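Side-chain contacts in hemolysin activator protein CdiB (Acinetobacter baumannii ACICU, PDB 6WIL), which probably secretes and activates a CdiA-type toxin of contact-dependent growth inhibition across the outer membrane, as a two-partner secretion transporter of the Omp85 superfamily: residues D15-E20 with N255-L260; I273-P278 with L284-N289; S7-V12 with D262-L267; L521-Y526 with L532-G537. All blocks are in the same frame, centred on the assembly; numbering follows the deposited sequence.

Contact 1 of 4, residues D15-E20 with N255-L260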
loop_
_atom_site.group_PDB
_atom_site.type_symbol
_atom_site.label_atom_id
_atom_site.label_comp_id
_atom_site.label_asym_id
_atom_site.label_seq_id
_atom_site.Cartn_x
_atom_site.Cartn_y
_atom_site.Cartn_z
ATOM N N ASP A 15 11.803 -6.166 14.664
ATOM C CA ASP A 15 10.539 -5.502 14.351
ATOM C C ASP A 15 10.675 -4.597 13.132
ATOM O O ASP A 15 9.787 -4.576 12.270
ATOM C CB ASP A 15 10.046 -4.703 15.557
ATOM C CG ASP A 15 9.511 -5.586 16.668
ATOM O OD1 ASP A 15 9.648 -6.824 16.566
ATOM O OD2 ASP A 15 8.946 -5.043 17.642
ATOM N N GLN A 16 11.769 -3.834 13.048
ATOM C CA GLN A 16 11.999 -3.000 11.872
ATOM C C GLN A 16 12.117 -3.849 10.613
ATOM O O GLN A 16 11.540 -3.514 9.570
ATOM C CB GLN A 16 13.255 -2.149 12.063
ATOM C CG GLN A 16 13.179 -1.144 13.207
ATOM C CD GLN A 16 14.396 -0.232 13.265
ATOM O OE1 GLN A 16 15.491 -0.610 12.847
ATOM N NE2 GLN A 16 14.203 0.980 13.775
ATOM N N ARG A 17 12.861 -4.955 10.692
ATOM C CA ARG A 17 12.972 -5.857 9.549
ATOM C C ARG A 17 11.621 -6.469 9.201
ATOM O O ARG A 17 11.296 -6.643 8.020
ATOM C CB ARG A 17 13.996 -6.953 9.844
ATOM C CG ARG A 17 14.319 -7.833 8.643
ATOM C CD ARG A 17 14.994 -9.130 9.057
ATOM N NE ARG A 17 14.031 -10.121 9.533
ATOM C CZ ARG A 17 13.350 -10.941 8.737
ATOM N NH1 ARG A 17 13.525 -10.887 7.423
ATOM N NH2 ARG A 17 12.494 -11.811 9.253
ATOM N N LEU A 18 10.824 -6.806 10.219
ATOM C CA LEU A 18 9.491 -7.349 9.971
ATOM C C LEU A 18 8.609 -6.340 9.248
ATOM O O LEU A 18 7.883 -6.696 8.311
ATOM C CB LEU A 18 8.836 -7.770 11.286
ATOM C CG LEU A 18 8.790 -9.263 11.603
ATOM C CD1 LEU A 18 7.864 -9.516 12.780
ATOM C CD2 LEU A 18 8.345 -10.055 10.382
ATOM N N LYS A 19 8.650 -5.076 9.674
ATOM C CA LYS A 19 7.838 -4.059 9.018
ATOM C C LYS A 19 8.291 -3.836 7.581
ATOM O O LYS A 19 7.458 -3.677 6.682
ATOM C CB LYS A 19 7.880 -2.753 9.812
ATOM C CG LYS A 19 6.956 -2.742 11.028
ATOM C CD LYS A 19 5.986 -1.570 10.954
ATOM C CE LYS A 19 4.897 -1.634 12.012
ATOM N NZ LYS A 19 5.399 -1.358 13.387
ATOM N N GLU A 20 9.605 -3.834 7.342
ATOM C CA GLU A 20 10.102 -3.683 5.979
ATOM C C GLU A 20 9.672 -4.858 5.108
ATOM O O GLU A 20 9.316 -4.675 3.938
ATOM C CB GLU A 20 11.623 -3.538 5.990
ATOM C CG GLU A 20 12.221 -3.132 4.653
ATOM C CD GLU A 20 13.557 -2.425 4.805
ATOM O OE1 GLU A 20 14.604 -3.048 4.525
ATOM O OE2 GLU A 20 13.556 -1.245 5.220
ATOM N N ASN A 255 9.038 -16.854 4.961
ATOM C CA ASN A 255 10.379 -16.301 5.092
ATOM C C ASN A 255 11.061 -16.899 6.314
ATOM O O ASN A 255 10.463 -16.966 7.392
ATOM C CB ASN A 255 10.336 -14.773 5.200
ATOM C CG ASN A 255 11.667 -14.131 4.866
ATOM O OD1 ASN A 255 11.939 -13.808 3.708
ATOM N ND2 ASN A 255 12.509 -13.947 5.880
ATOM N N VAL A 256 12.305 -17.340 6.138
ATOM C CA VAL A 256 13.138 -17.831 7.231
ATOM C C VAL A 256 14.439 -17.046 7.217
ATOM O O VAL A 256 15.120 -16.980 6.187
ATOM C CB VAL A 256 13.417 -19.342 7.122
ATOM C CG1 VAL A 256 14.261 -19.806 8.300
ATOM C CG2 VAL A 256 12.114 -20.117 7.067
ATOM N N SER A 257 14.784 -16.452 8.354
ATOM C CA SER A 257 15.938 -15.573 8.457
ATOM C C SER A 257 16.903 -16.099 9.512
ATOM O O SER A 257 16.481 -16.597 10.559
ATOM C CB SER A 257 15.503 -14.145 8.806
ATOM O OG SER A 257 16.443 -13.192 8.337
ATOM N N HIS A 258 18.199 -15.996 9.220
ATOM C CA HIS A 258 19.262 -16.295 10.172
ATOM C C HIS A 258 20.206 -15.105 10.217
ATOM O O HIS A 258 20.596 -14.584 9.168
ATOM C CB HIS A 258 20.041 -17.559 9.788
ATOM C CG HIS A 258 19.213 -18.806 9.776
ATOM N ND1 HIS A 258 18.703 -19.373 10.925
ATOM C CD2 HIS A 258 18.823 -19.607 8.757
ATOM C CE1 HIS A 258 18.027 -20.464 10.612
ATOM N NE2 HIS A 258 18.084 -20.628 9.302
ATOM N N SER A 259 20.571 -14.679 11.422
ATOM C CA SER A 259 21.398 -13.494 11.587
ATOM C C SER A 259 22.493 -13.765 12.606
ATOM O O SER A 259 22.276 -14.476 13.591
ATOM C CB SER A 259 20.556 -12.285 12.026
ATOM O OG SER A 259 21.369 -11.145 12.243
ATOM N N LEU A 260 23.669 -13.191 12.356
ATOM C CA LEU A 260 24.814 -13.271 13.262
ATOM C C LEU A 260 25.271 -11.837 13.518
ATOM O O LEU A 260 25.990 -11.255 12.700
ATOM C CB LEU A 260 25.931 -14.127 12.666
ATOM C CG LEU A 260 27.092 -14.575 13.562
ATOM C CD1 LEU A 260 28.159 -13.495 13.689
ATOM C CD2 LEU A 260 26.581 -14.990 14.935
HETATM O O HOH W 1 11.512 -14.050 8.810
#

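Contact 2 of 4, residues I273-P278 with L284-N289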
loop_
_atom_site.group_PDB
_atom_site.type_symbol
_atom_site.label_atom_id
_atom_site.label_comp_id
_atom_site.label_asym_id
_atom_site.label_seq_id
_atom_site.Cartn_x
_atom_site.Cartn_y
_atom_site.Cartn_z
ATOM N N ILE A 273 5.227 -16.284 8.154
ATOM C CA ILE A 273 4.259 -16.796 7.192
ATOM C C ILE A 273 3.151 -15.767 7.024
ATOM O O ILE A 273 2.659 -15.206 8.009
ATOM C CB ILE A 273 3.684 -18.159 7.629
ATOM C CG1 ILE A 273 2.460 -18.526 6.788
ATOM C CG2 ILE A 273 3.340 -18.144 9.104
ATOM C CD1 ILE A 273 1.892 -19.888 7.104
ATOM N N SER A 274 2.763 -15.514 5.779
ATOM C CA SER A 274 1.722 -14.545 5.470
ATOM C C SER A 274 0.772 -15.144 4.446
ATOM O O SER A 274 1.213 -15.732 3.453
ATOM C CB SER A 274 2.323 -13.241 4.942
ATOM O OG SER A 274 1.360 -12.201 4.952
ATOM N N TYR A 275 -0.527 -15.005 4.696
ATOM C CA TYR A 275 -1.558 -15.432 3.763
ATOM C C TYR A 275 -2.507 -14.270 3.508
ATOM O O TYR A 275 -2.882 -13.548 4.436
ATOM C CB TYR A 275 -2.325 -16.636 4.301
ATOM C CG TYR A 275 -3.310 -17.237 3.327
ATOM C CD1 TYR A 275 -2.876 -17.829 2.146
ATOM C CD2 TYR A 275 -4.671 -17.238 3.600
ATOM C CE1 TYR A 275 -3.773 -18.393 1.259
ATOM C CE2 TYR A 275 -5.575 -17.802 2.718
ATOM C CZ TYR A 275 -5.121 -18.375 1.549
ATOM O OH TYR A 275 -6.023 -18.931 0.670
ATOM N N GLN A 276 -2.897 -14.099 2.247
ATOM C CA GLN A 276 -3.695 -12.950 1.839
ATOM C C GLN A 276 -4.591 -13.353 0.681
ATOM O O GLN A 276 -4.105 -13.905 -0.310
ATOM C CB GLN A 276 -2.790 -11.785 1.424
ATOM C CG GLN A 276 -3.350 -10.412 1.731
ATOM C CD GLN A 276 -2.437 -9.299 1.255
ATOM O OE1 GLN A 276 -1.265 -9.527 0.951
ATOM N NE2 GLN A 276 -2.973 -8.087 1.177
ATOM N N LEU A 277 -5.891 -13.080 0.800
ATOM C CA LEU A 277 -6.818 -13.306 -0.298
ATOM C C LEU A 277 -7.811 -12.152 -0.374
ATOM O O LEU A 277 -8.239 -11.633 0.666
ATOM C CB LEU A 277 -7.574 -14.633 -0.148
ATOM C CG LEU A 277 -8.825 -14.723 0.726
ATOM C CD1 LEU A 277 -9.514 -16.059 0.508
ATOM C CD2 LEU A 277 -8.485 -14.533 2.192
ATOM N N PRO A 278 -8.183 -11.721 -1.579
ATOM C CA PRO A 278 -9.162 -10.639 -1.717
ATOM C C PRO A 278 -10.584 -11.152 -1.868
ATOM O O PRO A 278 -10.836 -12.235 -2.390
ATOM C CB PRO A 278 -8.704 -9.941 -3.004
ATOM C CG PRO A 278 -8.199 -11.074 -3.843
ATOM C CD PRO A 278 -7.566 -12.064 -2.874
ATOM N N LEU A 284 -8.445 -9.781 3.048
ATOM C CA LEU A 284 -8.262 -10.556 4.270
ATOM C C LEU A 284 -6.830 -11.054 4.333
ATOM O O LEU A 284 -6.305 -11.566 3.341
ATOM C CB LEU A 284 -9.218 -11.749 4.346
ATOM C CG LEU A 284 -10.709 -11.507 4.574
ATOM C CD1 LEU A 284 -11.367 -10.885 3.355
ATOM C CD2 LEU A 284 -11.389 -12.815 4.944
ATOM N N GLY A 285 -6.203 -10.908 5.488
ATOM C CA GLY A 285 -4.835 -11.356 5.656
ATOM C C GLY A 285 -4.609 -11.892 7.050
ATOM O O GLY A 285 -5.259 -11.479 8.012
ATOM N N PHE A 286 -3.686 -12.842 7.148
ATOM C CA PHE A 286 -3.211 -13.263 8.453
ATOM C C PHE A 286 -1.731 -13.585 8.342
ATOM O O PHE A 286 -1.247 -14.011 7.292
ATOM C CB PHE A 286 -4.026 -14.440 9.023
ATOM C CG PHE A 286 -3.608 -15.796 8.531
ATOM C CD1 PHE A 286 -2.534 -16.460 9.105
ATOM C CD2 PHE A 286 -4.333 -16.439 7.542
ATOM C CE1 PHE A 286 -2.158 -17.714 8.665
ATOM C CE2 PHE A 286 -3.969 -17.699 7.102
ATOM C CZ PHE A 286 -2.876 -18.336 7.663
ATOM N N SER A 287 -1.010 -13.346 9.430
ATOM C CA SER A 287 0.425 -13.559 9.457
ATOM C C SER A 287 0.827 -14.109 10.816
ATOM O O SER A 287 0.088 -14.012 11.800
ATOM C CB SER A 287 1.196 -12.266 9.150
ATOM O OG SER A 287 0.698 -11.179 9.907
ATOM N N TYR A 288 2.016 -14.698 10.853
ATOM C CA TYR A 288 2.559 -15.276 12.072
ATOM C C TYR A 288 4.070 -15.151 12.008
ATOM O O TYR A 288 4.672 -15.429 10.967
ATOM C CB TYR A 288 2.128 -16.740 12.225
ATOM C CG TYR A 288 2.865 -17.526 13.291
ATOM C CD1 TYR A 288 2.436 -17.524 14.612
ATOM C CD2 TYR A 288 3.979 -18.291 12.967
ATOM C CE1 TYR A 288 3.105 -18.254 15.582
ATOM C CE2 TYR A 288 4.652 -19.020 13.925
ATOM C CZ TYR A 288 4.211 -18.998 15.232
ATOM O OH TYR A 288 4.883 -19.724 16.188
ATOM N N ASN A 289 4.674 -14.717 13.110
ATOM C CA ASN A 289 6.119 -14.568 13.194
ATOM C C ASN A 289 6.624 -15.278 14.439
ATOM O O ASN A 289 6.065 -15.107 15.526
ATOM C CB ASN A 289 6.527 -13.092 13.223
ATOM C CG ASN A 289 8.025 -12.911 13.362
ATOM O OD1 ASN A 289 8.505 -12.336 14.338
ATOM N ND2 ASN A 289 8.774 -13.423 12.391
#

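Contact 3 of 4, residues S7-V12 with D262-L267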
loop_
_atom_site.group_PDB
_atom_site.type_symbol
_atom_site.label_atom_id
_atom_site.label_comp_id
_atom_site.label_asym_id
_atom_site.label_seq_id
_atom_site.Cartn_x
_atom_site.Cartn_y
_atom_site.Cartn_z
ATOM N N SER A 7 18.131 -8.386 25.381
ATOM C CA SER A 7 17.851 -8.683 23.985
ATOM C C SER A 7 17.115 -7.564 23.260
ATOM O O SER A 7 16.953 -7.650 22.037
ATOM C CB SER A 7 17.026 -9.971 23.886
ATOM O OG SER A 7 15.773 -9.821 24.534
ATOM N N LEU A 8 16.667 -6.523 23.977
ATOM C CA LEU A 8 15.905 -5.410 23.413
ATOM C C LEU A 8 16.504 -4.883 22.109
ATOM O O LEU A 8 15.746 -4.576 21.179
ATOM C CB LEU A 8 15.780 -4.271 24.432
ATOM C CG LEU A 8 14.922 -3.069 24.017
ATOM C CD1 LEU A 8 13.442 -3.316 24.289
ATOM C CD2 LEU A 8 15.397 -1.795 24.703
ATOM N N PRO A 9 17.833 -4.751 21.985
ATOM C CA PRO A 9 18.386 -4.367 20.671
ATOM C C PRO A 9 18.022 -5.328 19.550
ATOM O O PRO A 9 17.589 -4.887 18.478
ATOM C CB PRO A 9 19.898 -4.334 20.934
ATOM C CG PRO A 9 20.010 -3.993 22.364
ATOM C CD PRO A 9 18.873 -4.706 23.033
ATOM N N SER A 10 18.183 -6.637 19.768
ATOM C CA SER A 10 17.894 -7.604 18.711
ATOM C C SER A 10 16.412 -7.638 18.354
ATOM O O SER A 10 16.066 -7.891 17.195
ATOM C CB SER A 10 18.370 -8.998 19.125
ATOM O OG SER A 10 19.709 -9.230 18.720
ATOM N N GLN A 11 15.528 -7.391 19.323
ATOM C CA GLN A 11 14.096 -7.417 19.047
ATOM C C GLN A 11 13.628 -6.162 18.320
ATOM O O GLN A 11 12.695 -6.234 17.513
ATOM C CB GLN A 11 13.307 -7.597 20.348
ATOM C CG GLN A 11 12.671 -8.978 20.524
ATOM C CD GLN A 11 11.403 -9.164 19.698
ATOM O OE1 GLN A 11 11.081 -8.351 18.832
ATOM N NE2 GLN A 11 10.673 -10.240 19.973
ATOM N N VAL A 12 14.251 -5.013 18.593
ATOM C CA VAL A 12 13.933 -3.797 17.847
ATOM C C VAL A 12 14.302 -3.967 16.380
ATOM O O VAL A 12 13.515 -3.653 15.478
ATOM C CB VAL A 12 14.648 -2.584 18.473
ATOM C CG1 VAL A 12 14.736 -1.439 17.473
ATOM C CG2 VAL A 12 13.925 -2.134 19.731
ATOM N N ASP A 262 27.460 -9.323 15.388
ATOM C CA ASP A 262 28.658 -9.145 16.202
ATOM C C ASP A 262 28.584 -7.913 17.092
ATOM O O ASP A 262 29.341 -7.822 18.064
ATOM C CB ASP A 262 29.902 -9.056 15.313
ATOM C CG ASP A 262 30.306 -10.398 14.733
ATOM O OD1 ASP A 262 29.940 -11.435 15.324
ATOM O OD2 ASP A 262 31.000 -10.415 13.694
ATOM N N PHE A 263 27.696 -6.964 16.778
ATOM C CA PHE A 263 27.533 -5.791 17.630
ATOM C C PHE A 263 27.048 -6.180 19.021
ATOM O O PHE A 263 27.576 -5.695 20.030
ATOM C CB PHE A 263 26.568 -4.799 16.981
ATOM C CG PHE A 263 27.161 -4.044 15.822
ATOM C CD1 PHE A 263 27.851 -2.863 16.034
ATOM C CD2 PHE A 263 27.044 -4.519 14.529
ATOM C CE1 PHE A 263 28.392 -2.157 14.979
ATOM C CE2 PHE A 263 27.593 -3.822 13.469
ATOM C CZ PHE A 263 28.268 -2.640 13.697
ATOM N N HIS A 264 26.045 -7.058 19.095
ATOM C CA HIS A 264 25.508 -7.534 20.364
ATOM C C HIS A 264 25.817 -9.010 20.607
ATOM O O HIS A 264 25.153 -9.648 21.435
ATOM C CB HIS A 264 24.002 -7.282 20.432
ATOM C CG HIS A 264 23.637 -5.829 20.458
ATOM N ND1 HIS A 264 23.796 -5.040 21.578
ATOM C CD2 HIS A 264 23.122 -5.020 19.501
ATOM C CE1 HIS A 264 23.398 -3.809 21.309
ATOM N NE2 HIS A 264 22.986 -3.769 20.055
ATOM N N GLU A 265 26.824 -9.550 19.908
ATOM C CA GLU A 265 27.281 -10.939 20.046
ATOM C C GLU A 265 26.106 -11.912 20.145
ATOM O O GLU A 265 25.989 -12.700 21.087
ATOM C CB GLU A 265 28.233 -11.074 21.238
ATOM C CG GLU A 265 29.533 -10.296 21.063
ATOM C CD GLU A 265 30.416 -10.337 22.300
ATOM O OE1 GLU A 265 29.931 -10.792 23.364
ATOM O OE2 GLU A 265 31.596 -9.923 22.215
ATOM N N SER A 266 25.233 -11.846 19.146
ATOM C CA SER A 266 23.942 -12.513 19.169
ATOM C C SER A 266 23.749 -13.373 17.925
ATOM O O SER A 266 24.366 -13.157 16.878
ATOM C CB SER A 266 22.794 -11.493 19.265
ATOM O OG SER A 266 21.535 -12.124 19.137
ATOM N N LEU A 267 22.859 -14.353 18.064
ATOM C CA LEU A 267 22.467 -15.253 16.990
ATOM C C LEU A 267 20.948 -15.292 16.952
ATOM O O LEU A 267 20.313 -15.572 17.972
ATOM C CB LEU A 267 23.048 -16.652 17.219
ATOM C CG LEU A 267 22.698 -17.760 16.229
ATOM C CD1 LEU A 267 23.972 -18.338 15.641
ATOM C CD2 LEU A 267 21.880 -18.842 16.917
#

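Contact 4 of 4, residues L521-Y526 with L532-G537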
loop_
_atom_site.group_PDB
_atom_site.type_symbol
_atom_site.label_atom_id
_atom_site.label_comp_id
_atom_site.label_asym_id
_atom_site.label_seq_id
_atom_site.Cartn_x
_atom_site.Cartn_y
_atom_site.Cartn_z
ATOM N N LEU A 521 26.043 6.547 0.123
ATOM C CA LEU A 521 26.309 6.519 -1.310
ATOM C C LEU A 521 26.531 5.073 -1.729
ATOM O O LEU A 521 27.315 4.358 -1.095
ATOM C CB LEU A 521 27.532 7.374 -1.662
ATOM C CG LEU A 521 27.904 7.479 -3.143
ATOM C CD1 LEU A 521 26.865 8.279 -3.912
ATOM C CD2 LEU A 521 29.289 8.086 -3.306
ATOM N N GLY A 522 25.842 4.641 -2.780
ATOM C CA GLY A 522 25.946 3.260 -3.188
ATOM C C GLY A 522 25.444 3.025 -4.596
ATOM O O GLY A 522 25.145 3.964 -5.336
ATOM N N LEU A 523 25.354 1.742 -4.954
ATOM C CA LEU A 523 24.925 1.335 -6.285
ATOM C C LEU A 523 24.118 0.047 -6.188
ATOM O O LEU A 523 24.233 -0.712 -5.222
ATOM C CB LEU A 523 26.117 1.135 -7.230
ATOM C CG LEU A 523 26.937 -0.148 -7.055
ATOM C CD1 LEU A 523 27.805 -0.381 -8.278
ATOM C CD2 LEU A 523 27.795 -0.108 -5.794
ATOM N N ARG A 524 23.298 -0.188 -7.212
ATOM C CA ARG A 524 22.462 -1.376 -7.314
ATOM C C ARG A 524 22.464 -1.862 -8.755
ATOM O O ARG A 524 22.479 -1.059 -9.691
ATOM C CB ARG A 524 21.015 -1.101 -6.882
ATOM C CG ARG A 524 20.860 -0.440 -5.525
ATOM C CD ARG A 524 19.550 0.325 -5.466
ATOM N NE ARG A 524 19.295 0.895 -4.148
ATOM C CZ ARG A 524 18.520 1.952 -3.935
ATOM N NH1 ARG A 524 17.937 2.567 -4.956
ATOM N NH2 ARG A 524 18.340 2.404 -2.702
ATOM N N THR A 525 22.434 -3.184 -8.934
ATOM C CA THR A 525 22.456 -3.754 -10.276
ATOM C C THR A 525 21.720 -5.088 -10.295
ATOM O O THR A 525 21.657 -5.797 -9.287
ATOM C CB THR A 525 23.894 -3.931 -10.787
ATOM O OG1 THR A 525 23.871 -4.436 -12.127
ATOM C CG2 THR A 525 24.673 -4.887 -9.894
ATOM N N TYR A 526 21.163 -5.417 -11.461
ATOM C CA TYR A 526 20.408 -6.647 -11.674
ATOM C C TYR A 526 20.994 -7.370 -12.879
ATOM O O TYR A 526 20.965 -6.845 -13.997
ATOM C CB TYR A 526 18.923 -6.347 -11.890
ATOM C CG TYR A 526 18.022 -7.566 -11.917
ATOM C CD1 TYR A 526 17.806 -8.270 -13.096
ATOM C CD2 TYR A 526 17.374 -8.006 -10.766
ATOM C CE1 TYR A 526 16.981 -9.383 -13.126
ATOM C CE2 TYR A 526 16.546 -9.118 -10.786
ATOM C CZ TYR A 526 16.354 -9.801 -11.969
ATOM O OH TYR A 526 15.531 -10.905 -11.999
ATOM N N LEU A 532 22.303 -6.986 -6.680
ATOM C CA LEU A 532 23.336 -6.520 -5.774
ATOM C C LEU A 532 22.969 -5.129 -5.280
ATOM O O LEU A 532 22.464 -4.302 -6.044
ATOM C CB LEU A 532 24.700 -6.501 -6.474
ATOM C CG LEU A 532 25.966 -6.454 -5.612
ATOM C CD1 LEU A 532 27.128 -7.092 -6.358
ATOM C CD2 LEU A 532 26.318 -5.033 -5.207
ATOM N N ASP A 533 23.215 -4.883 -3.996
ATOM C CA ASP A 533 23.016 -3.565 -3.400
ATOM C C ASP A 533 24.160 -3.334 -2.425
ATOM O O ASP A 533 24.230 -3.987 -1.379
ATOM C CB ASP A 533 21.662 -3.462 -2.698
ATOM C CG ASP A 533 21.275 -2.025 -2.370
ATOM O OD1 ASP A 533 22.175 -1.177 -2.195
ATOM O OD2 ASP A 533 20.061 -1.745 -2.286
ATOM N N ALA A 534 25.057 -2.417 -2.772
ATOM C CA ALA A 534 26.211 -2.095 -1.949
ATOM C C ALA A 534 26.225 -0.603 -1.663
ATOM O O ALA A 534 25.976 0.209 -2.558
ATOM C CB ALA A 534 27.518 -2.510 -2.632
ATOM N N PHE A 535 26.516 -0.246 -0.415
ATOM C CA PHE A 535 26.595 1.157 -0.039
ATOM C C PHE A 535 27.678 1.344 1.007
ATOM O O PHE A 535 27.950 0.450 1.814
ATOM C CB PHE A 535 25.255 1.683 0.499
ATOM C CG PHE A 535 24.880 1.137 1.851
ATOM C CD1 PHE A 535 24.142 -0.029 1.962
ATOM C CD2 PHE A 535 25.254 1.800 3.013
ATOM C CE1 PHE A 535 23.791 -0.529 3.202
ATOM C CE2 PHE A 535 24.911 1.301 4.255
ATOM C CZ PHE A 535 24.177 0.136 4.349
ATOM N N THR A 536 28.293 2.520 0.983
ATOM C CA THR A 536 29.151 2.986 2.061
ATOM C C THR A 536 28.590 4.301 2.584
ATOM O O THR A 536 28.173 5.163 1.803
ATOM C CB THR A 536 30.601 3.161 1.596
ATOM O OG1 THR A 536 31.331 3.906 2.579
ATOM C CG2 THR A 536 30.659 3.882 0.259
ATOM N N GLY A 537 28.556 4.444 3.909
ATOM C CA GLY A 537 27.931 5.593 4.530
ATOM C C GLY A 537 28.701 6.054 5.752
ATOM O O GLY A 537 29.698 5.449 6.149
#

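Contact 1 of 4, residues D15-E20 with N255-L260
Asn255 brings its amide nitrogen to the edge of the Arg17 guanidinium, the side chains coming from opposite directions: ND2 of Asn255 lies 3.6 Å from NH1 of Arg17, and the amide and guanidinium planes are only 27° apart. Two donors cannot bond each other; a water instead joins ND2 to the neighbouring guanidinium nitrogen, NH2. It takes a hydrogen from Asn255 ND2 at 3.1 Å and one from Arg17 NH2 at 2.5 Å, a length short enough to make the exact water position doubtful; its bond back to the carbonyl O of Asn255 is weak. The other ND2 hydrogen goes to Asn237 OD1, which fixes the rotation of the amide. Two residues on, Ser257 brings its OG over one face of the guanidinium, 3.8 Å from CZ of Arg17 and above its centre. Serine is short enough for the flat cation to lie over it and puts an oxygen against the positive group. Arg17 spans the gap because its chain runs extended as far as CD and then bends (chi3 80°), turning the charged end toward Asn255. Here helix 8-27 runs inside the barrel, as the plug helix of related transporters does. Strands 232-243 and 266-279 flank strand 251-261: Asn237 packs against Arg17 and Ser270 OG takes a weak hydrogen bond from its NH2, while Tyr461 of a loop packs against the same arginine.

Contact 2 of 4, residues I273-P278 with L284-N289
Two neighbouring strands of the barrel wall, 266-279 and 282-295, form a beta hairpin in which Tyr275 packs on Phe286. CE2 of Phe286 reaches CB of Tyr275 at 3.4 Å, and the rings lie obliquely, with planes 51° apart and centroids 5.8 Å from each other. Phe286 leans over the partner strand because its CG sits between the backbone N and the carbonyl carbon (chi1 83°). Tyr275 instead swings its ring off toward strand 251-261, and its hydroxyl bonds Asp250 in the loop just before that strand. The main chains are antiparallel, and Ile273 with Tyr288, Tyr275 with Phe286 and Leu277 with Leu284 are hydrogen-bonded pairs. The bond from Tyr275 N to Phe286 O is 2.9 Å long.

In a transmembrane barrel alternate residues face opposite ways, and this hairpin sorts them by polarity. Ile273, Tyr275, Leu277, Leu284, Phe286 and Tyr288 make an apolar and aromatic outer surface, consistent with facing lipid. On it, CD2 of Leu277 touches CB of Leu284 at 3.6 Å, and CG2 of Ile273 lies near the plane of the Tyr288 ring, at its edge, 3.6 Å from Tyr288 CB. Ser274, Gln276, Gly285 and Ser287 line the inner face. There the extended Gln276 runs its CG past Leu284 O at 3.6 Å, and its NE2 hydrogen-bonds both Asp283 OD2 and Gln26 OE1 of helix 8-27.

Contact 3 of 4, residues S7-V12 with D262-L267
Pro9 lies over one face of the His264 imidazole, a CH-pi contact between the first turn of helix 8-27 and the tight turn that joins barrel strands 251-261 and 266-279. That turn carries a G1 beta bulge, with Glu265 and Ser266 both facing Asp261, and Glu265 takes the left-handed backbone conformation (phi 43°) usual at the first position of such a bulge. The close-packed part is the proline on the ring. CB of Pro9 stands 3.5 Å from the ring centroid, 23° off the normal and shifted toward the rim, so that its nearest ring atom is NE2 of His264 at 3.3 Å. CG of Pro9 follows over CE1 of His264 at 3.6 Å, and the two side chains cross at about a right angle. His264 presents this face because its ring stands anti to the carbonyl carbon (chi1 -66°), reaching away from the turn toward the helix. A proline fits here twice over: its rigid ring offers a compact C-H surface to the pi cloud, and a helix's first turn tolerates a residue with no N-H to give.

The packing slackens one residue on from the proline and two on from the histidine. Ser10 and Ser266 are buried, yet they meet through single hydroxyls, and both turn to Asn268 OD1, Ser266 OG with a hydrogen bond and Ser10 OG with a weak one. On the solvent side Glu265 is exposed and directs its carboxylate away from the helix. Between the serines, OG of Ser10 stands 3.4 Å from OG of Ser266 and 3.9 Å from its CB.

Contact 4 of 4, residues L521-Y526 with L532-G537
Leu532, Leu521 and Leu523 give up the most surface where the hairpin of strands 515-526 and 530-541 closes. Leu532 lays its CB against CG2 of Thr525 at 3.8 Å, in a pair whose backbones also exchange hydrogen bonds; the branched threonine turns its methyl to the leucine while OG1 makes a weak bond to Asn492 O. Next along this face, Leu523 folds across the strand gap (chi1 76°), placing CD2 4.0 Å from CB of Ala534, whose short side chain lets the leucine lie down on it. Leu521 is covered mainly along its stem, with CB 4.2 Å from Thr536 O, and its N gives that oxygen a hydrogen bond of 3.0 Å. Between the leucines Gly522, having no side chain, lets the strands draw in until its CA is 3.8 Å from CA of Phe535.

The opposite face, which also carries Phe535, holds the charged pair. Arg524 and Asp533 run side by side in the same direction, and NE of Arg524 makes a weak salt-bridge bond of 3.3 Å to OD2 of Asp533. The oxygen comes to the guanidinium edge with the carboxylate plane turned 78° from it, a single-point grip. Glu483 and Tyr496 also hold the arginine, and Asp533 OD1 bonds Tyr496 OH. The chemistry implies a largely apolar outer surface, consistent with facing lipid, and an inward arginine whose charge is probably balanced by Asp533 and Glu483 from different strands.

In the fold
All four contacts reach the same 16-stranded barrel. Contacts 1 and 3 fasten helix 8-27 to the inside of its wall; their centres are about 12 Å apart, and along the chain contact 1 is nested within the loop that contact 3 closes. Contact 2 knits strand 266-279, which also carries the end of contact 3, to the next strand, and it touches contact 1 where Leu18 CD1 meets Asn289 OD1 at 3.3 Å. Contact 4 lies apart, its centre about 31 Å from that of contact 2; its nearest atoms are about 9 Å from contact 1. Near it, a diethylene glycol molecule, probably from crystallisation, lies about 5 Å from the Leu532 side chain.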